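Local atomic coordinates of STING-associated CdnE c-di-GMP synthase (Flavobacteriaceae, PDB entry 6WT8), a protein that synthesises the cyclic dinucleotide c-di-GMP, probably from GTP and probably as a signal for a STING protein in bacterial CBASS defence. Residues A[167-170]-A[171-175]; A[178-181]-A[182-185]; A[294-297]-A[298-302]; A[47-50]-A[51-55]. All coordinates share one frame; numbering follows the deposited sequence.

Contact 1: residues A[167-170]-A[171-175]; sequences LVLS and STYKT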
loop_
_atom_site.group_PDB
_atom_site.type_symbol
_atom_site.label_atom_id
_atom_site.label_comp_id
_atom_site.label_asym_id
_atom_site.label_seq_id
_atom_site.Cartn_x
_atom_site.Cartn_y
_atom_site.Cartn_z
ATOM N N LEU A 167 9.010 -20.916 -17.421
ATOM C CA LEU A 167 10.152 -21.558 -18.061
ATOM C C LEU A 167 11.417 -20.722 -17.929
ATOM O O LEU A 167 12.484 -21.261 -17.597
ATOM C CB LEU A 167 9.831 -21.803 -19.553
ATOM C CG LEU A 167 8.711 -22.824 -19.718
ATOM C CD1 LEU A 167 8.246 -22.790 -21.213
ATOM C CD2 LEU A 167 9.111 -24.230 -19.370
ATOM N N VAL A 168 11.326 -19.419 -18.220
ATOM C CA VAL A 168 12.513 -18.561 -18.142
ATOM C C VAL A 168 13.030 -18.490 -16.717
ATOM O O VAL A 168 14.239 -18.624 -16.464
ATOM C CB VAL A 168 12.159 -17.166 -18.671
ATOM C CG1 VAL A 168 13.275 -16.167 -18.315
ATOM C CG2 VAL A 168 11.991 -17.256 -20.128
ATOM N N LEU A 169 12.112 -18.305 -15.752
ATOM C CA LEU A 169 12.579 -18.132 -14.381
ATOM C C LEU A 169 13.144 -19.436 -13.831
ATOM O O LEU A 169 14.143 -19.432 -13.095
ATOM C CB LEU A 169 11.424 -17.588 -13.515
ATOM C CG LEU A 169 11.013 -16.163 -13.912
ATOM C CD1 LEU A 169 9.658 -15.812 -13.243
ATOM C CD2 LEU A 169 12.087 -15.112 -13.545
ATOM N N SER A 170 12.528 -20.575 -14.180
ATOM C CA SER A 170 13.037 -21.845 -13.682
ATOM C C SER A 170 14.392 -22.181 -14.269
ATOM O O SER A 170 15.135 -22.960 -13.665
ATOM C CB SER A 170 12.062 -22.975 -14.018
ATOM O OG SER A 170 10.865 -22.801 -13.309
ATOM N N SER A 171 14.677 -21.700 -15.477
ATOM C CA SER A 171 15.981 -21.962 -16.070
ATOM C C SER A 171 17.058 -21.025 -15.547
ATOM O O SER A 171 18.246 -21.319 -15.721
ATOM C CB SER A 171 15.889 -21.870 -17.594
ATOM O OG SER A 171 15.734 -20.564 -18.052
ATOM N N THR A 172 16.683 -19.940 -14.870
ATOM C CA THR A 172 17.581 -18.904 -14.366
ATOM C C THR A 172 17.850 -19.049 -12.881
ATOM O O THR A 172 19.000 -18.925 -12.440
ATOM C CB THR A 172 16.974 -17.517 -14.617
ATOM O OG1 THR A 172 16.749 -17.328 -16.010
ATOM C CG2 THR A 172 17.887 -16.405 -14.077
ATOM N N TYR A 173 16.827 -19.376 -12.105
ATOM C CA TYR A 173 16.922 -19.406 -10.654
ATOM C C TYR A 173 16.726 -20.821 -10.137
ATOM O O TYR A 173 15.841 -21.551 -10.601
ATOM C CB TYR A 173 15.867 -18.456 -10.019
ATOM C CG TYR A 173 16.093 -17.013 -10.394
ATOM C CD1 TYR A 173 17.075 -16.259 -9.745
ATOM C CD2 TYR A 173 15.402 -16.429 -11.457
ATOM C CE1 TYR A 173 17.318 -14.945 -10.118
ATOM C CE2 TYR A 173 15.626 -15.064 -11.809
ATOM C CZ TYR A 173 16.605 -14.361 -11.145
ATOM O OH TYR A 173 16.840 -13.060 -11.538
ATOM N N LYS A 174 17.549 -21.198 -9.160
ATOM C CA LYS A 174 17.469 -22.538 -8.580
ATOM C C LYS A 174 16.095 -22.843 -7.986
ATOM O O LYS A 174 15.589 -23.961 -8.136
ATOM C CB LYS A 174 18.555 -22.698 -7.514
ATOM C CG LYS A 174 18.541 -24.025 -6.832
ATOM C CD LYS A 174 19.453 -24.019 -5.600
ATOM C CE LYS A 174 19.542 -25.397 -4.965
ATOM N NZ LYS A 174 20.476 -26.273 -5.721
ATOM N N THR A 175 15.507 -21.904 -7.238
ATOM C CA THR A 175 14.275 -22.173 -6.502
ATOM C C THR A 175 13.198 -21.217 -6.984
ATOM O O THR A 175 13.325 -19.998 -6.809
ATOM C CB THR A 175 14.492 -22.001 -5.006
ATOM O OG1 THR A 175 15.558 -22.862 -4.608
ATOM C CG2 THR A 175 13.240 -22.364 -4.211
HETATM O O HOH W 1 14.579 -24.000 -11.097
#

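Contact 2: residues A[178-181]-A[182-185]; sequences IEKE and NSIY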
loop_
_atom_site.group_PDB
_atom_site.type_symbol
_atom_site.label_atom_id
_atom_site.label_comp_id
_atom_site.label_asym_id
_atom_site.label_seq_id
_atom_site.Cartn_x
_atom_site.Cartn_y
_atom_site.Cartn_z
ATOM N N ILE A 178 6.203 -22.479 -9.033
ATOM C CA ILE A 178 5.326 -22.237 -10.157
ATOM C C ILE A 178 3.919 -22.754 -9.902
ATOM O O ILE A 178 3.073 -22.695 -10.817
ATOM C CB ILE A 178 5.868 -22.835 -11.469
ATOM C CG1 ILE A 178 5.857 -24.360 -11.356
ATOM C CG2 ILE A 178 7.225 -22.263 -11.825
ATOM C CD1 ILE A 178 5.912 -25.115 -12.700
ATOM N N GLU A 179 3.626 -23.192 -8.684
ATOM C CA GLU A 179 2.327 -23.804 -8.411
ATOM C C GLU A 179 1.264 -22.854 -7.869
ATOM O O GLU A 179 0.112 -23.286 -7.720
ATOM C CB GLU A 179 2.499 -24.995 -7.446
ATOM C CG GLU A 179 3.293 -26.128 -8.076
ATOM C CD GLU A 179 2.707 -26.561 -9.424
ATOM O OE1 GLU A 179 1.463 -26.564 -9.558
ATOM O OE2 GLU A 179 3.478 -26.888 -10.361
ATOM N N LYS A 180 1.587 -21.594 -7.570
ATOM C CA LYS A 180 0.578 -20.672 -7.031
ATOM C C LYS A 180 -0.282 -20.121 -8.157
ATOM O O LYS A 180 0.175 -19.986 -9.292
ATOM C CB LYS A 180 1.190 -19.502 -6.251
ATOM C CG LYS A 180 2.133 -19.949 -5.130
ATOM C CD LYS A 180 2.332 -18.824 -4.096
ATOM C CE LYS A 180 3.186 -17.690 -4.592
ATOM N NZ LYS A 180 3.543 -16.722 -3.490
ATOM N N GLU A 181 -1.538 -19.801 -7.824
ATOM C CA GLU A 181 -2.525 -19.453 -8.845
ATOM C C GLU A 181 -2.209 -18.104 -9.454
ATOM O O GLU A 181 -2.366 -17.918 -10.670
ATOM C CB GLU A 181 -3.931 -19.345 -8.264
ATOM C CG GLU A 181 -4.505 -20.485 -7.519
ATOM C CD GLU A 181 -5.866 -20.076 -7.017
ATOM O OE1 GLU A 181 -5.937 -19.088 -6.239
ATOM O OE2 GLU A 181 -6.856 -20.677 -7.468
ATOM N N ASN A 182 -1.871 -17.131 -8.615
ATOM C CA ASN A 182 -1.849 -15.740 -9.035
ATOM C C ASN A 182 -0.444 -15.159 -9.108
ATOM O O ASN A 182 -0.296 -13.990 -9.458
ATOM C CB ASN A 182 -2.716 -14.891 -8.086
ATOM C CG ASN A 182 -4.199 -15.150 -8.257
ATOM O OD1 ASN A 182 -4.729 -15.220 -9.372
ATOM N ND2 ASN A 182 -4.886 -15.319 -7.136
ATOM N N SER A 183 0.598 -15.932 -8.818
ATOM C CA SER A 183 1.956 -15.392 -9.014
ATOM C C SER A 183 2.934 -16.552 -9.159
ATOM O O SER A 183 2.637 -17.704 -8.812
ATOM C CB SER A 183 2.411 -14.452 -7.861
ATOM O OG SER A 183 2.523 -15.239 -6.664
ATOM N N ILE A 184 4.134 -16.205 -9.618
ATOM C CA ILE A 184 5.314 -17.066 -9.592
ATOM C C ILE A 184 6.251 -16.559 -8.497
ATOM O O ILE A 184 6.532 -15.366 -8.454
ATOM C CB ILE A 184 6.024 -17.049 -10.956
ATOM C CG1 ILE A 184 5.104 -17.588 -12.070
ATOM C CG2 ILE A 184 7.314 -17.935 -10.900
ATOM C CD1 ILE A 184 5.624 -17.150 -13.480
ATOM N N TYR A 185 6.746 -17.429 -7.630
ATOM C CA TYR A 185 7.567 -16.980 -6.508
ATOM C C TYR A 185 9.025 -17.332 -6.797
ATOM O O TYR A 185 9.354 -18.500 -6.992
ATOM C CB TYR A 185 7.118 -17.646 -5.202
ATOM C CG TYR A 185 7.432 -16.879 -3.921
ATOM C CD1 TYR A 185 7.358 -15.486 -3.887
ATOM C CD2 TYR A 185 7.747 -17.545 -2.751
ATOM C CE1 TYR A 185 7.608 -14.763 -2.703
ATOM C CE2 TYR A 185 8.005 -16.851 -1.566
ATOM C CZ TYR A 185 7.930 -15.467 -1.542
ATOM O OH TYR A 185 8.182 -14.767 -0.367
HETATM O O HOH W 2 3.601 -20.015 -8.229
#

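Contact 3: residues A[294-297]-A[298-302]; sequences EDLH and YLDLV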
loop_
_atom_site.group_PDB
_atom_site.type_symbol
_atom_site.label_atom_id
_atom_site.label_comp_id
_atom_site.label_asym_id
_atom_site.label_seq_id
_atom_site.Cartn_x
_atom_site.Cartn_y
_atom_site.Cartn_z
ATOM N N GLU A 294 -0.336 18.396 9.875
ATOM C CA GLU A 294 0.904 18.559 9.132
ATOM C C GLU A 294 1.977 19.342 9.885
ATOM O O GLU A 294 3.158 19.237 9.517
ATOM C CB GLU A 294 0.635 19.226 7.798
ATOM C CG GLU A 294 0.194 20.689 7.912
ATOM C CD GLU A 294 -0.096 21.223 6.525
ATOM O OE1 GLU A 294 -1.067 20.725 5.931
ATOM O OE2 GLU A 294 0.678 22.058 6.011
ATOM N N ASP A 295 1.625 20.093 10.934
ATOM C CA ASP A 295 2.644 20.839 11.679
ATOM C C ASP A 295 2.798 20.315 13.094
ATOM O O ASP A 295 3.462 20.954 13.921
ATOM C CB ASP A 295 2.311 22.333 11.692
ATOM C CG ASP A 295 2.478 22.959 10.326
ATOM O OD1 ASP A 295 3.464 22.628 9.634
ATOM O OD2 ASP A 295 1.654 23.840 9.980
ATOM N N LEU A 296 2.223 19.170 13.392
ATOM C CA LEU A 296 2.345 18.636 14.746
ATOM C C LEU A 296 3.657 17.876 14.926
ATOM O O LEU A 296 4.125 17.171 14.021
ATOM C CB LEU A 296 1.195 17.670 15.039
ATOM C CG LEU A 296 -0.169 18.359 15.243
ATOM C CD1 LEU A 296 -1.161 17.250 15.594
ATOM C CD2 LEU A 296 -0.127 19.334 16.361
ATOM N N HIS A 297 4.190 17.958 16.146
ATOM C CA HIS A 297 5.280 17.098 16.569
ATOM C C HIS A 297 4.826 15.640 16.568
ATOM O O HIS A 297 3.643 15.317 16.764
ATOM C CB HIS A 297 5.673 17.533 17.966
ATOM C CG HIS A 297 6.798 16.743 18.596
ATOM N ND1 HIS A 297 6.586 15.650 19.431
ATOM C CD2 HIS A 297 8.133 16.995 18.630
ATOM C CE1 HIS A 297 7.749 15.223 19.882
ATOM N NE2 HIS A 297 8.704 16.029 19.425
ATOM N N TYR A 298 5.780 14.714 16.353
ATOM C CA TYR A 298 5.381 13.305 16.165
ATOM C C TYR A 298 4.610 12.721 17.356
ATOM O O TYR A 298 3.695 11.922 17.135
ATOM C CB TYR A 298 6.607 12.434 15.826
ATOM C CG TYR A 298 7.532 12.125 16.989
ATOM C CD1 TYR A 298 8.525 13.040 17.402
ATOM C CD2 TYR A 298 7.369 10.963 17.742
ATOM C CE1 TYR A 298 9.335 12.766 18.510
ATOM C CE2 TYR A 298 8.166 10.695 18.850
ATOM C CZ TYR A 298 9.146 11.578 19.225
ATOM O OH TYR A 298 9.936 11.324 20.336
ATOM N N LEU A 299 4.913 13.136 18.595
ATOM C CA LEU A 299 4.179 12.568 19.737
ATOM C C LEU A 299 2.726 13.008 19.699
ATOM O O LEU A 299 1.845 12.266 20.131
ATOM C CB LEU A 299 4.822 12.979 21.078
ATOM C CG LEU A 299 6.208 12.324 21.354
ATOM C CD1 LEU A 299 6.791 12.916 22.589
ATOM C CD2 LEU A 299 6.106 10.804 21.531
ATOM N N ASP A 300 2.463 14.225 19.215
ATOM C CA ASP A 300 1.088 14.695 19.178
ATOM C C ASP A 300 0.280 13.977 18.106
ATOM O O ASP A 300 -0.954 14.023 18.167
ATOM C CB ASP A 300 1.055 16.215 18.946
ATOM C CG ASP A 300 1.624 17.007 20.146
ATOM O OD1 ASP A 300 1.757 16.444 21.242
ATOM O OD2 ASP A 300 1.951 18.212 20.017
ATOM N N LEU A 301 0.929 13.290 17.149
ATOM C CA LEU A 301 0.181 12.491 16.188
ATOM C C LEU A 301 -0.536 11.334 16.840
ATOM O O LEU A 301 -1.521 10.823 16.264
ATOM C CB LEU A 301 1.095 11.933 15.089
ATOM C CG LEU A 301 1.797 13.002 14.268
ATOM C CD1 LEU A 301 2.782 12.349 13.280
ATOM C CD2 LEU A 301 0.811 13.898 13.517
ATOM N N VAL A 302 -0.047 10.850 18.000
ATOM C CA VAL A 302 -0.723 9.723 18.642
ATOM C C VAL A 302 -2.111 10.152 19.060
ATOM O O VAL A 302 -3.072 9.401 18.899
ATOM C CB VAL A 302 0.084 9.208 19.840
ATOM C CG1 VAL A 302 -0.602 7.970 20.475
ATOM C CG2 VAL A 302 1.493 8.857 19.384
HETATM O O HOH W 3 2.842 19.615 18.032
#

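Contact 4: residues A[47-50]-A[51-55]; sequences VSIY and IKESM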
loop_
_atom_site.group_PDB
_atom_site.type_symbol
_atom_site.label_atom_id
_atom_site.label_comp_id
_atom_site.label_asym_id
_atom_site.label_seq_id
_atom_site.Cartn_x
_atom_site.Cartn_y
_atom_site.Cartn_z
ATOM N N VAL A 47 8.530 4.852 26.105
ATOM C CA VAL A 47 7.311 4.942 25.277
ATOM C C VAL A 47 7.576 5.776 24.025
ATOM O O VAL A 47 7.151 5.415 22.909
ATOM C CB VAL A 47 6.116 5.492 26.096
ATOM C CG1 VAL A 47 6.387 6.827 26.803
ATOM C CG2 VAL A 47 4.858 5.610 25.219
ATOM N N SER A 48 8.313 6.876 24.179
ATOM C CA SER A 48 8.659 7.703 23.015
ATOM C C SER A 48 9.536 6.938 22.029
ATOM O O SER A 48 9.354 7.042 20.809
ATOM C CB SER A 48 9.381 8.962 23.458
ATOM O OG SER A 48 9.918 9.567 22.293
ATOM N N ILE A 49 10.537 6.204 22.526
ATOM C CA ILE A 49 11.373 5.432 21.599
ATOM C C ILE A 49 10.552 4.398 20.838
ATOM O O ILE A 49 10.740 4.178 19.628
ATOM C CB ILE A 49 12.533 4.784 22.376
ATOM C CG1 ILE A 49 13.425 5.884 22.920
ATOM C CG2 ILE A 49 13.327 3.866 21.495
ATOM C CD1 ILE A 49 14.399 5.317 23.971
ATOM N N TYR A 50 9.635 3.732 21.535
ATOM C CA TYR A 50 8.750 2.797 20.848
ATOM C C TYR A 50 7.968 3.497 19.742
ATOM O O TYR A 50 7.824 2.956 18.637
ATOM C CB TYR A 50 7.787 2.173 21.852
ATOM C CG TYR A 50 6.709 1.307 21.221
ATOM C CD1 TYR A 50 7.038 0.181 20.476
ATOM C CD2 TYR A 50 5.375 1.642 21.374
ATOM C CE1 TYR A 50 6.015 -0.657 19.858
ATOM C CE2 TYR A 50 4.356 0.821 20.781
ATOM C CZ TYR A 50 4.695 -0.293 20.043
ATOM O OH TYR A 50 3.745 -1.142 19.452
ATOM N N ILE A 51 7.371 4.633 20.073
ATOM C CA ILE A 51 6.616 5.386 19.053
ATOM C C ILE A 51 7.515 5.752 17.868
ATOM O O ILE A 51 7.141 5.554 16.688
ATOM C CB ILE A 51 6.002 6.641 19.684
ATOM C CG1 ILE A 51 4.956 6.257 20.728
ATOM C CG2 ILE A 51 5.423 7.567 18.596
ATOM C CD1 ILE A 51 4.584 7.415 21.651
ATOM N N LYS A 52 8.720 6.254 18.162
ATOM C CA LYS A 52 9.628 6.679 17.080
ATOM C C LYS A 52 9.966 5.522 16.162
ATOM O O LYS A 52 9.964 5.664 14.924
ATOM C CB LYS A 52 10.938 7.247 17.660
ATOM C CG LYS A 52 10.773 8.619 18.165
ATOM C CD LYS A 52 12.158 9.229 18.536
ATOM C CE LYS A 52 12.838 8.470 19.655
ATOM N NZ LYS A 52 14.091 9.230 20.189
ATOM N N GLU A 53 10.343 4.383 16.746
ATOM C CA GLU A 53 10.809 3.279 15.922
ATOM C C GLU A 53 9.646 2.626 15.197
ATOM O O GLU A 53 9.823 2.126 14.076
ATOM C CB GLU A 53 11.604 2.315 16.809
ATOM C CG GLU A 53 12.871 3.097 17.279
ATOM C CD GLU A 53 13.940 2.258 17.943
ATOM O OE1 GLU A 53 13.740 1.031 18.060
ATOM O OE2 GLU A 53 14.983 2.858 18.371
ATOM N N SER A 54 8.447 2.700 15.788
ATOM C CA SER A 54 7.252 2.218 15.103
ATOM C C SER A 54 6.873 3.121 13.926
ATOM O O SER A 54 6.339 2.637 12.924
ATOM C CB SER A 54 6.075 2.150 16.062
ATOM O OG SER A 54 6.240 1.100 16.998
HETATM N N MSE A 55 7.118 4.416 14.030
HETATM C CA MSE A 55 6.827 5.373 12.974
HETATM C C MSE A 55 7.853 5.279 11.854
HETATM O O MSE A 55 7.495 5.477 10.697
HETATM C CB MSE A 55 6.784 6.810 13.519
HETATM C CG MSE A 55 5.493 7.042 14.259
HETATM SE SE MSE A 55 5.467 8.929 14.810
HETATM C CE MSE A 55 3.782 8.835 15.518
#

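Contact 1: residues A[167-170]-A[171-175]
Leu-169 and Tyr-173 run at a slant to each other, the branch carbon Leu-169 CD2 meeting the ring at Tyr-173 CE2, 3.9 Å away. The backbone holds the start of the side chain in place: Tyr-173 N donates to Leu-169 O (2.9 Å, N-H...O 159°), approaching almost in line with the C=O bond. That carbonyl oxygen also lies at the ring edge, 3.6 Å from Tyr-173 CD2, and takes a second bond from Thr-172 N, which sits above the carbonyl plane. Against one face of the same ring rests the methyl of Thr-172, CG2 standing 3.4 Å above the plane and offset toward the rim. The threonine's other branch turns back along the chain. With OG1 beside its backbone N (chi1 -59°), it donates to Val-168 O at 2.9 Å. Ser-171 OG, set between N and the carbonyl carbon (chi1 72°), reaches the same oxygen at 2.9 Å from the opposite face of the carbonyl plane, so two hydroxyls straddle a single acceptor. Val-73 of helix 60-81 and Val-186 of strand 184-189 both touch Leu-169 and Tyr-173. Water 1 joins Ser-170 O and Tyr-173 O where the chain leaves the helix. Hydroxyls folded back onto carbonyls one turn earlier are a familiar feature of serine and threonine in helices, here in the last turn of helix 154-172.

Contact 2: residues A[178-181]-A[182-185]
Lys-180 and Tyr-185 meet in a cation-pi contact: NZ lies over one face of the ring, 4.2 Å from its centroid and 24° off the normal, displaced toward the rim. The lysine chain bends at chi3 (-73°), bringing CE within 3.3 Å of Ser-183 OG. Among the polar links, NZ forms a salt bridge with Asp-196 OD1, and Ser-183 OG bonds to that same oxygen; the acid thus draws ammonium and hydroxyl together and probably balances the lysine's charge. Water 2 bridges the backbone across the turn, accepting from Lys-180 N and donating to Ser-183 O, each at 2.6 Å. Ser-183 N, by contrast, is buried without a partner. Glu-181 and Asn-182 run side by side, carboxylate and amide turned 52° apart, with Glu-181 OE1 and Asn-182 ND2 4.0 Å from each other. The other amide atom, Asn-182 OD1, accepts a hydrogen bond from Asn-230 ND2. A leucine in place of Asn-182 would probably leave the Asn-230 amide without this acceptor and put a bulky apolar branch beside the Glu-181 carboxylate. Apolar packing is slight, Ile-178 CG2 lying 4.4 Å from Ile-184 CG2. The turn closes a beta hairpin between strands 176-177 and 184-189; Ile-184 leans on helix 154-172 through Arg-162, Ser-165 and Glu-166, while Tyr-185 lies against Asp-194 and Asp-196 of strand 192-204.

Contact 3: residues A[294-297]-A[298-302]
At the entry to helix 300-314, the backbone bends after His-297 so that its carbonyl oxygen takes two weak bonds, from Asp-300 N (2.9 Å) and Leu-301 N (3.4 Å). This is a loop-to-helix junction within an all-helical part of the enzyme. The side chain of His-297 leaves with CG opposite its backbone N (chi1 179°), which carries the imidazole forward alongside Tyr-298, both pointing the same way. The two rings are canted, their planes 35° apart; Tyr-298 CD1 stands over one face of the imidazole, toward its rim, and the fit is tight, His-297 CE1 coming within 3.2 Å of Tyr-298 CE1. Leu-299 fills in beside both rings: its CB lies in the imidazole plane at the edge, 3.6 Å from His-297 ND1, while its CG sits 3.5 Å above one face of the tyrosine ring. Beyond the segments, His-297 NE2 is bonded to Glu-43 OE2 and Tyr-298 OH to Ser-48 OG, so both polar ends reach toward the chain around helix 46-56. An alanine at His-297 would probably leave the Glu-43 carboxylate without this partner and open a gap beside the Tyr-298 ring. Leu-296 CB packs 4.1 Å from Leu-301 CD2. The Asp-300 carboxylate, gripped by Ser-34 OG through OD1 and by Lys-35 N through OD2, is further tied back across the turn by water 3, which donates to Asp-300 OD2 (2.6 Å) and accepts from His-297 N (2.8 Å).

Contact 4: residues A[47-50]-A[51-55]
Tyr-50 swings its ring away from its own backbone N (chi1 173°), while Ser-54 keeps OG close beside its own (chi1 -71°), and the two torsions set the hydroxyl over one face of the ring, 3.4 Å from Tyr-50 CE1. From there Ser-54 OG donates to Tyr-50 O at 2.9 Å, which satisfies the hydroxyl of this buried serine within its own helix. Ser-54 N reaches that carbonyl oxygen from the opposite face of its plane, also at 2.9 Å. One turn is closed by the straight bond from Ile-51 N to Val-47 O (3.0 Å, 166°). The side chains of that pair lie alongside each other, Val-47 CG2 4.0 Å from Ile-51 CD1. Ile-49 and Glu-53 also lie side by side, pointing the same way, the methyl Ile-49 CG2 lying 3.7 Å from Glu-53 OE2, while Glu-53 OE1 forms a salt bridge with Arg-13. Helix 46-56 packs against helices 5-16, 253-266 and 336-360: Tyr-50 touches Leu-8 and Val-12 of helix 5-16 and Ile-263 of helix 253-266, and Val-47 and Ile-51 both lean on Leu-357 of helix 336-360.

In the fold
From the N terminus the order is contact 4, contact 1, contact 2, contact 3, strictly in series, none nested in or crossing another. Contact 4 lies within helix 46-56; contact 1 closes helix 154-172; contact 2 closes the hairpin turn before strand 184-189; contact 3 opens helix 300-314. They form two pairs. Contacts 1 and 2 touch where Leu-169 CD1 meets Ile-184 CG2 at 3.9 Å, joining helix to sheet. Contacts 3 and 4, far apart in sequence, meet through Leu-299 and Ile-51 and set the start of helix 300-314 against helix 46-56. Contacts 1 and 3 lie on opposite sides of the chain's centre, their own centres about 48 Å apart.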